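Local coordinates for Alpha/beta hydrolase fold protein (Nakamurella multipartita, PDB 4Y7D), which probably acts as a hydrolase, as its alpha/beta hydrolase fold suggests, with a substrate that remains to be defined, at residues Val38-Pro43 / Val66-Tyr71; Glu84-Tyr89 / Tyr114-Arg119; Ala101-Trp106 / Asp122-Leu127. One frame throughout, in Å; residues are numbered along the deposited sequence. Where two conformers were deposited one is given.

Contact 1 of 3, residues Val38-Pro43 / Val66-Tyr71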
loop_
_atom_site.group_PDB
_atom_site.type_symbol
_atom_site.label_atom_id
_atom_site.label_comp_id
_atom_site.label_asym_id
_atom_site.label_seq_id
_atom_site.Cartn_x
_atom_site.Cartn_y
_atom_site.Cartn_z
ATOM N N VAL A 38 7.426 -0.410 4.702
ATOM C CA VAL A 38 6.506 -0.510 3.537
ATOM C C VAL A 38 5.202 -1.135 4.060
ATOM O O VAL A 38 5.239 -2.251 4.614
ATOM C CB VAL A 38 7.124 -1.389 2.464
ATOM C CG1 VAL A 38 6.219 -1.481 1.252
ATOM C CG2 VAL A 38 8.438 -0.795 2.028
ATOM N N VAL A 39 4.099 -0.432 3.859
ATOM C CA VAL A 39 2.828 -0.752 4.507
ATOM C C VAL A 39 1.735 -0.994 3.456
ATOM O O VAL A 39 1.279 -0.086 2.735
ATOM C CB VAL A 39 2.421 0.387 5.442
ATOM C CG1 VAL A 39 1.205 -0.036 6.259
ATOM C CG2 VAL A 39 3.593 0.838 6.343
ATOM N N HIS A 40 1.330 -2.248 3.359
ATOM C CA HIS A 40 0.361 -2.702 2.364
ATOM C C HIS A 40 -1.078 -2.226 2.624
ATOM O O HIS A 40 -1.484 -1.859 3.746
ATOM C CB HIS A 40 0.420 -4.265 2.241
ATOM C CG HIS A 40 -0.105 -4.977 3.424
ATOM N ND1 HIS A 40 -1.457 -5.072 3.699
ATOM C CD2 HIS A 40 0.527 -5.690 4.398
ATOM C CE1 HIS A 40 -1.629 -5.776 4.803
ATOM N NE2 HIS A 40 -0.452 -6.157 5.245
ATOM N N GLY A 41 -1.875 -2.340 1.572
ATOM C CA GLY A 41 -3.279 -2.001 1.616
ATOM C C GLY A 41 -4.227 -3.101 2.037
ATOM O O GLY A 41 -3.851 -4.028 2.762
ATOM N N SER A 42 -5.475 -2.972 1.599
ATOM C CA SER A 42 -6.573 -3.753 2.167
ATOM C C SER A 42 -7.375 -4.459 1.076
ATOM O O SER A 42 -8.090 -3.779 0.331
ATOM C CB SER A 42 -7.529 -2.846 2.907
ATOM O OG SER A 42 -6.936 -2.072 3.921
ATOM N N PRO A 43 -7.281 -5.794 0.961
ATOM C CA PRO A 43 -6.358 -6.667 1.709
ATOM C C PRO A 43 -4.952 -6.558 1.141
ATOM O O PRO A 43 -4.718 -5.849 0.167
ATOM C CB PRO A 43 -6.885 -8.060 1.396
ATOM C CG PRO A 43 -7.363 -7.928 -0.020
ATOM C CD PRO A 43 -8.013 -6.555 -0.069
ATOM N N VAL A 66 5.946 -5.252 6.260
ATOM C CA VAL A 66 5.156 -5.942 7.271
ATOM C C VAL A 66 3.979 -6.674 6.691
ATOM O O VAL A 66 3.491 -6.301 5.622
ATOM C CB VAL A 66 4.564 -4.956 8.318
ATOM C CG1 VAL A 66 5.656 -4.535 9.281
ATOM C CG2 VAL A 66 3.911 -3.747 7.656
ATOM N N ASP A 67 3.511 -7.675 7.432
ATOM C CA ASP A 67 2.137 -8.169 7.366
ATOM C C ASP A 67 1.388 -7.431 8.479
ATOM O O ASP A 67 1.728 -7.569 9.644
ATOM C CB ASP A 67 2.064 -9.668 7.589
ATOM C CG ASP A 67 2.466 -10.471 6.385
ATOM O OD1 ASP A 67 1.838 -10.263 5.327
ATOM O OD2 ASP A 67 3.388 -11.342 6.467
ATOM N N ARG A 68 0.410 -6.599 8.134
ATOM C CA ARG A 68 -0.373 -5.916 9.152
ATOM C C ARG A 68 -1.215 -6.920 9.912
ATOM O O ARG A 68 -1.483 -8.037 9.413
ATOM C CB ARG A 68 -1.213 -4.786 8.565
ATOM C CG ARG A 68 -0.338 -3.652 8.008
ATOM C CD ARG A 68 -1.121 -2.372 7.749
ATOM N NE ARG A 68 -2.025 -2.556 6.606
ATOM C CZ ARG A 68 -3.334 -2.736 6.715
ATOM N NH1 ARG A 68 -4.053 -2.978 5.644
ATOM N NH2 ARG A 68 -3.895 -2.740 7.900
ATOM N N PRO A 69 -1.582 -6.569 11.139
ATOM C CA PRO A 69 -2.412 -7.478 11.954
ATOM C C PRO A 69 -3.638 -8.006 11.237
ATOM O O PRO A 69 -4.387 -7.206 10.634
ATOM C CB PRO A 69 -2.768 -6.612 13.144
ATOM C CG PRO A 69 -1.518 -5.774 13.338
ATOM C CD PRO A 69 -1.126 -5.396 11.934
ATOM N N GLY A 70 -3.821 -9.332 11.332
ATOM C CA GLY A 70 -4.906 -10.020 10.684
ATOM C C GLY A 70 -4.584 -10.559 9.322
ATOM O O GLY A 70 -5.422 -11.251 8.733
ATOM N N TYR A 71 -3.398 -10.236 8.785
ATOM C CA TYR A 71 -2.951 -10.739 7.542
ATOM C C TYR A 71 -1.808 -11.728 7.720
ATOM O O TYR A 71 -0.815 -11.474 8.431
ATOM C CB TYR A 71 -2.467 -9.607 6.670
ATOM C CG TYR A 71 -3.575 -8.665 6.283
ATOM C CD1 TYR A 71 -4.432 -8.983 5.238
ATOM C CD2 TYR A 71 -3.789 -7.436 6.950
ATOM C CE1 TYR A 71 -5.407 -8.113 4.838
ATOM C CE2 TYR A 71 -4.799 -6.549 6.558
ATOM C CZ TYR A 71 -5.586 -6.890 5.479
ATOM O OH TYR A 71 -6.567 -6.042 5.033
HETATM O O HOH W 1 3.460 -4.233 3.832
#
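His-40 and Gly-41 belong to the loop with the His-Gly pair that follows strand 35-39, which in many alpha/beta hydrolases lies beside the oxyanion hole, and they meet the type II beta turn Arg-68 to Tyr-71 that follows strand 62-66. The imidazole reaches across with His-40 NE2, which accepts a bond from Arg-68 N (3.0 Å, 173° at the hydrogen), a donor tilted out of the ring plane. His-40 ND1 donates back to the loop, to Gly-41 O at 2.8 Å, in the plane of the ring and on a lone pair of that carbonyl. The ring's CG is lodged between the backbone N and the carbonyl carbon (chi1 70°). Its CE1 edge points at one face of the Tyr-71 ring in an edge-to-face pair, His-40 CE1 lying 3.5 Å from Tyr-71 CD2. Arg-68 lies over one face of the imidazole, its CG making an off-centre CH-pi contact, and then folds back to the loop: Arg-68 NE donates to His-40 O (3.0 Å) and Arg-68 NH1 to Gly-41 O (3.1 Å), the latter from above the carbonyl plane. Asp-223 takes a salt bridge from Arg-68 NH1 and hydrogen-bonds Tyr-71 OH and Ser-42 OG. Beyond the cis peptide, Pro-43 CB packs on Tyr-71 CE1 (3.7 Å). Where the strands part, a water bridges Val-38 O, Val-66 O and His-40 N. Bonds at both nitrogens fix the imidazole in rotation; Gly-41 O, which accepts from both His-40 and Arg-68, ties the two side chains to one point of the loop.

Contact 2 of 3, residues Glu84-Tyr89 / Tyr114-Arg119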
loop_
_atom_site.group_PDB
_atom_site.type_symbol
_atom_site.label_atom_id
_atom_site.label_comp_id
_atom_site.label_asym_id
_atom_site.label_seq_id
_atom_site.Cartn_x
_atom_site.Cartn_y
_atom_site.Cartn_z
ATOM N N GLU A 84 -3.161 1.625 17.108
ATOM C CA GLU A 84 -2.454 0.454 17.616
ATOM C C GLU A 84 -1.461 -0.146 16.586
ATOM O O GLU A 84 -0.414 -0.632 16.952
ATOM C CB GLU A 84 -3.419 -0.618 18.073
ATOM C CG GLU A 84 -4.189 -0.155 19.290
ATOM C CD GLU A 84 -5.415 -0.996 19.635
ATOM O OE1 GLU A 84 -5.923 -1.759 18.809
ATOM O OE2 GLU A 84 -5.845 -0.869 20.773
ATOM N N GLN A 85 -1.827 -0.135 15.304
ATOM C CA GLN A 85 -0.896 -0.579 14.280
ATOM C C GLN A 85 0.314 0.340 14.199
ATOM O O GLN A 85 1.433 -0.160 14.082
ATOM C CB GLN A 85 -1.625 -0.783 12.941
ATOM C CG GLN A 85 -2.630 -1.913 13.076
ATOM C CD GLN A 85 -3.328 -2.354 11.813
ATOM O OE1 GLN A 85 -3.024 -1.876 10.715
ATOM N NE2 GLN A 85 -4.249 -3.339 11.963
ATOM N N ALA A 86 0.117 1.659 14.286
ATOM C CA ALA A 86 1.247 2.594 14.393
ATOM C C ALA A 86 2.141 2.249 15.608
ATOM O O ALA A 86 3.392 2.257 15.505
ATOM C CB ALA A 86 0.757 4.000 14.522
ATOM N N GLU A 87 1.514 1.962 16.743
ATOM C CA GLU A 87 2.239 1.590 17.957
ATOM C C GLU A 87 3.050 0.338 17.731
ATOM O O GLU A 87 4.205 0.247 18.188
ATOM C CB GLU A 87 1.316 1.421 19.156
ATOM C CG GLU A 87 2.033 1.551 20.493
ATOM C CD GLU A 87 2.626 2.951 20.735
ATOM O OE1 GLU A 87 2.053 3.960 20.296
ATOM O OE2 GLU A 87 3.653 3.036 21.434
ATOM N N LEU A 88 2.511 -0.596 16.968
ATOM C CA LEU A 88 3.229 -1.813 16.617
ATOM C C LEU A 88 4.409 -1.526 15.750
ATOM O O LEU A 88 5.463 -2.081 15.969
ATOM C CB LEU A 88 2.297 -2.799 15.884
ATOM C CG LEU A 88 2.849 -4.163 15.490
ATOM C CD1 LEU A 88 3.279 -4.987 16.679
ATOM C CD2 LEU A 88 1.843 -4.949 14.668
ATOM N N TYR A 89 4.265 -0.624 14.781
ATOM C CA TYR A 89 5.388 -0.308 13.910
ATOM C C TYR A 89 6.539 0.318 14.700
ATOM O O TYR A 89 7.731 0.030 14.476
ATOM C CB TYR A 89 5.007 0.699 12.779
ATOM C CG TYR A 89 3.817 0.289 11.923
ATOM C CD1 TYR A 89 3.501 -1.068 11.739
ATOM C CD2 TYR A 89 3.046 1.252 11.288
ATOM C CE1 TYR A 89 2.423 -1.448 10.949
ATOM C CE2 TYR A 89 1.935 0.882 10.526
ATOM C CZ TYR A 89 1.642 -0.450 10.365
ATOM O OH TYR A 89 0.547 -0.838 9.665
ATOM N N TYR A 114 -0.181 7.145 8.589
ATOM C CA TYR A 114 -0.442 8.487 9.042
ATOM C C TYR A 114 -0.388 8.580 10.569
ATOM O O TYR A 114 0.208 9.551 11.106
ATOM C CB TYR A 114 -1.748 9.037 8.538
ATOM C CG TYR A 114 -1.778 9.373 7.067
ATOM C CD1 TYR A 114 -0.789 10.198 6.477
ATOM C CD2 TYR A 114 -2.759 8.853 6.245
ATOM C CE1 TYR A 114 -0.849 10.549 5.157
ATOM C CE2 TYR A 114 -2.841 9.200 4.893
ATOM C CZ TYR A 114 -1.871 10.027 4.340
ATOM O OH TYR A 114 -1.928 10.378 3.023
ATOM N N ARG A 115 -0.966 7.622 11.276
ATOM C CA ARG A 115 -0.867 7.654 12.740
ATOM C C ARG A 115 0.589 7.574 13.270
ATOM O O ARG A 115 0.933 8.190 14.296
ATOM C CB ARG A 115 -1.730 6.578 13.399
ATOM C CG ARG A 115 -3.243 6.804 13.308
ATOM C CD ARG A 115 -3.677 8.193 13.780
ATOM N NE ARG A 115 -3.452 8.327 15.217
ATOM C CZ ARG A 115 -3.379 9.469 15.873
ATOM N NH1 ARG A 115 -3.374 10.646 15.232
ATOM N NH2 ARG A 115 -3.218 9.420 17.193
ATOM N N LEU A 116 1.405 6.769 12.614
ATOM C CA LEU A 116 2.806 6.652 12.994
ATOM C C LEU A 116 3.489 8.012 12.805
ATOM O O LEU A 116 4.173 8.519 13.698
ATOM C CB LEU A 116 3.496 5.591 12.139
ATOM C CG LEU A 116 4.975 5.344 12.483
ATOM C CD1 LEU A 116 5.141 4.774 13.901
ATOM C CD2 LEU A 116 5.630 4.433 11.482
ATOM N N ALA A 117 3.276 8.638 11.643
ATOM C CA ALA A 117 3.883 9.943 11.401
ATOM C C ALA A 117 3.356 11.036 12.348
ATOM O O ALA A 117 4.116 11.922 12.749
ATOM C CB ALA A 117 3.733 10.370 9.922
ATOM N N ALA A 118 2.066 10.973 12.691
ATOM C CA ALA A 118 1.415 11.953 13.565
ATOM C C ALA A 118 1.845 11.843 15.001
ATOM O O ALA A 118 2.150 12.856 15.637
ATOM C CB ALA A 118 -0.122 11.828 13.474
ATOM N N ARG A 119 1.841 10.635 15.546
ATOM C CA ARG A 119 2.060 10.417 16.957
ATOM C C ARG A 119 3.462 9.996 17.320
ATOM O O ARG A 119 3.864 10.176 18.466
ATOM C CB ARG A 119 1.001 9.400 17.457
ATOM C CG ARG A 119 0.879 9.325 18.979
ATOM C CD ARG A 119 -0.392 8.599 19.430
ATOM N NE ARG A 119 -0.466 7.289 18.804
ATOM C CZ ARG A 119 0.253 6.230 19.186
ATOM N NH1 ARG A 119 1.093 6.329 20.232
ATOM N NH2 ARG A 119 0.142 5.066 18.514
#
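Glu-87 OE1 is the polar atom on which this helix pair converges: Arg-119 NH1 reaches it at 2.6 Å and Arg-119 NH2 at 2.8 Å, and His-120 NE2 adds a third hydrogen bond. The guanidinium therefore comes end-on with two nitrogens to a single oxygen, and that oxygen lies in the guanidinium plane. The NH1 bond runs almost in line with the C-O bond of the carboxylate, whereas NH2 uses the anti lone pair; the two flat groups are nearly coplanar, 26° apart. Arg-119 CG stands anti to the backbone N (chi1 -166°); the chain then bends at chi3 and crosses Glu-87 at about a right angle. Arg-119 NE makes a further salt bridge with Asp-83, an acid that Arg-115 NH2 also holds, while Arg-115 NH1 binds Leu-233 O and Glu-234. An alanine in place of Arg-119 would probably leave Glu-87 OE1 without its arginine partner, held by His-120 alone among the groups named, and Asp-83 with one arginine fewer. Inside this charged margin, aliphatic side chains pack closely against each other and against backbone atoms. Ala-86 CB sits 3.4 Å from Leu-116 N and 3.8 Å from Arg-115 CB, a small residue fitted against the opposite backbone. Leu-116 CD1 reaches Ala-86 O at 3.5 Å, and Leu-116 CD2 touches Tyr-89 CB at 4.0 Å. Helices 82-95 and 110-119 cross here at -71°, their local axes 8.2 Å apart. Both cover the same region of the central sheet: Tyr-89 and Leu-116 both rest on Leu-37 of strand 35-39, Leu-116 also meets Val-124 of strand 124-130, and Tyr-89 OH is hydrogen-bonded to Ser-112 of helix 110-119.

Contact 3 of 3, residues Ala101-Trp106 / Asp122-Leu127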
loop_
_atom_site.group_PDB
_atom_site.type_symbol
_atom_site.label_atom_id
_atom_site.label_comp_id
_atom_site.label_asym_id
_atom_site.label_seq_id
_atom_site.Cartn_x
_atom_site.Cartn_y
_atom_site.Cartn_z
ATOM N N ALA A 101 12.843 5.589 10.325
ATOM C CA ALA A 101 12.819 5.038 8.987
ATOM C C ALA A 101 11.936 5.855 8.100
ATOM O O ALA A 101 11.068 6.591 8.561
ATOM C CB ALA A 101 12.332 3.602 9.002
ATOM N N GLY A 102 12.173 5.724 6.801
ATOM C CA GLY A 102 11.189 6.229 5.862
ATOM C C GLY A 102 9.932 5.366 5.914
ATOM O O GLY A 102 9.956 4.231 6.453
ATOM N N VAL A 103 8.821 5.889 5.412
ATOM C CA VAL A 103 7.597 5.135 5.357
ATOM C C VAL A 103 6.971 5.281 3.951
ATOM O O VAL A 103 6.811 6.391 3.442
ATOM C CB VAL A 103 6.583 5.612 6.405
ATOM C CG1 VAL A 103 5.297 4.814 6.251
ATOM C CG2 VAL A 103 7.163 5.472 7.797
ATOM N N LEU A 104 6.657 4.160 3.340
ATOM C CA LEU A 104 5.917 4.073 2.071
ATOM C C LEU A 104 4.622 3.332 2.366
ATOM O O LEU A 104 4.642 2.149 2.757
ATOM C CB LEU A 104 6.675 3.308 1.015
ATOM C CG LEU A 104 5.949 2.999 -0.291
ATOM C CD1 LEU A 104 5.717 4.298 -1.037
ATOM C CD2 LEU A 104 6.683 2.023 -1.152
ATOM N N CYS A 105 3.511 3.996 2.090
ATOM C CA CYS A 105 2.198 3.372 2.234
ATOM C C CYS A 105 1.349 3.542 0.988
ATOM O O CYS A 105 1.544 4.465 0.202
ATOM C CB CYS A 105 1.476 3.901 3.442
ATOM S SG CYS A 105 0.962 5.641 3.427
ATOM N N TRP A 106 0.378 2.637 0.837
ATOM C CA TRP A 106 -0.572 2.735 -0.273
ATOM C C TRP A 106 -1.912 2.324 0.246
ATOM O O TRP A 106 -1.974 1.428 1.067
ATOM C CB TRP A 106 -0.117 1.806 -1.374
ATOM C CG TRP A 106 -0.961 1.678 -2.620
ATOM C CD1 TRP A 106 -1.760 2.619 -3.199
ATOM C CD2 TRP A 106 -0.969 0.573 -3.488
ATOM N NE1 TRP A 106 -2.278 2.156 -4.383
ATOM C CE2 TRP A 106 -1.809 0.891 -4.581
ATOM C CE3 TRP A 106 -0.315 -0.672 -3.473
ATOM C CZ2 TRP A 106 -2.038 0.003 -5.632
ATOM C CZ3 TRP A 106 -0.515 -1.546 -4.534
ATOM C CH2 TRP A 106 -1.388 -1.217 -5.590
ATOM N N ASP A 122 9.264 11.449 15.633
ATOM C CA ASP A 122 10.701 11.194 15.729
ATOM C C ASP A 122 11.136 9.888 15.031
ATOM O O ASP A 122 12.336 9.686 14.847
ATOM C CB ASP A 122 11.125 11.099 17.215
ATOM C CG ASP A 122 11.025 12.441 17.950
ATOM O OD1 ASP A 122 10.808 13.493 17.318
ATOM O OD2 ASP A 122 11.183 12.434 19.193
ATOM N N ARG A 123 10.194 9.004 14.734
ATOM C CA ARG A 123 10.474 7.688 14.150
ATOM C C ARG A 123 10.290 7.645 12.621
ATOM O O ARG A 123 10.609 6.627 11.994
ATOM C CB ARG A 123 9.558 6.622 14.741
ATOM C CG ARG A 123 9.457 6.597 16.240
ATOM C CD ARG A 123 10.776 6.571 16.959
ATOM N NE ARG A 123 11.536 5.310 16.846
ATOM C CZ ARG A 123 11.319 4.204 17.583
ATOM N NH1 ARG A 123 10.322 4.123 18.438
ATOM N NH2 ARG A 123 12.100 3.152 17.425
ATOM N N VAL A 124 9.800 8.742 12.042
ATOM C CA VAL A 124 9.511 8.819 10.617
ATOM C C VAL A 124 10.408 9.897 9.931
ATOM O O VAL A 124 10.267 11.106 10.180
ATOM C CB VAL A 124 8.029 9.110 10.396
ATOM C CG1 VAL A 124 7.707 9.241 8.927
ATOM C CG2 VAL A 124 7.156 8.032 11.023
ATOM N N ARG A 125 11.356 9.436 9.115
ATOM C CA ARG A 125 12.267 10.315 8.382
ATOM C C ARG A 125 11.604 11.074 7.233
ATOM O O ARG A 125 11.963 12.237 6.924
ATOM C CB ARG A 125 13.432 9.500 7.807
ATOM C CG ARG A 125 14.346 8.849 8.836
ATOM C CD ARG A 125 15.840 9.040 8.514
ATOM N NE ARG A 125 16.714 8.468 9.553
ATOM C CZ ARG A 125 16.939 9.004 10.766
ATOM N NH1 ARG A 125 17.752 8.387 11.636
ATOM N NH2 ARG A 125 16.337 10.132 11.147
ATOM N N ALA A 126 10.664 10.407 6.576
ATOM C CA ALA A 126 9.973 10.892 5.381
ATOM C C ALA A 126 8.795 9.968 5.121
ATOM O O ALA A 126 8.805 8.788 5.504
ATOM C CB ALA A 126 10.911 10.902 4.202
ATOM N N LEU A 127 7.775 10.487 4.454
ATOM C CA LEU A 127 6.560 9.758 4.173
ATOM C C LEU A 127 6.219 9.867 2.680
ATOM O O LEU A 127 6.081 10.952 2.168
ATOM C CB LEU A 127 5.409 10.319 5.035
ATOM C CG LEU A 127 3.994 9.710 4.857
ATOM C CD1 LEU A 127 3.989 8.204 5.113
ATOM C CD2 LEU A 127 3.106 10.480 5.799
#
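Val-103 meets Leu-127 and Val-124 across two neighbouring parallel strands, the two strands of a beta-alpha-beta unit connected through helix 110-119. Val-103 CB lies 3.9 Å from Leu-127 CD1. From there Val-103 CG1, anti to the backbone N (chi1 178°), meets Leu-127 CD1 at 3.8 Å, while Val-103 CG2, beside the N, turns to Val-124 CG1 at 4.0 Å. One valine thus touches two side chains of the partner strand, and helix 110-119 covers this face through Ser-113 and Leu-116. Further along, Cys-105 SG comes within 4.3 Å of Leu-127 CD1. The backbones pair in parallel fashion: Ala-101 N donates to Arg-123 O (3.0 Å), Arg-125 N to Ala-101 O (2.9 Å), and Val-103 N to Ala-126 O (2.9 Å). Ala-101 pairs with Val-124 and Val-103 with Leu-127, so 122-127 carries one more residue over this span and turns a corner at Arg-125. Polar backbone bonds hold the register and aliphatic groups fill the face towards the helix, while the arginines lie at the end of the join, where the strand that probably leads to the nucleophile elbow of this fold begins.

Contacts 1 and 3 are both buried and share the central sheet, in which strands 35-39 and 101-106 are neighbours, joined where Val-39 N meets Leu-104 O at 2.9 Å. Contact 3 lies within the sheet and relies on backbone pairing and aliphatic side chains; contact 1 sits at and just beyond the strand ends, where side chains bond to backbone atoms and rings meet. Contact 2, partly buried, covers the sheet from one side and keeps its charges at its outer margin. The helices of contact 2 reach both others: Gln-85, from 84-89, and Tyr-89 touch Arg-68 of contact 1, while Leu-116 lies on Val-103 and Val-124 of contact 3.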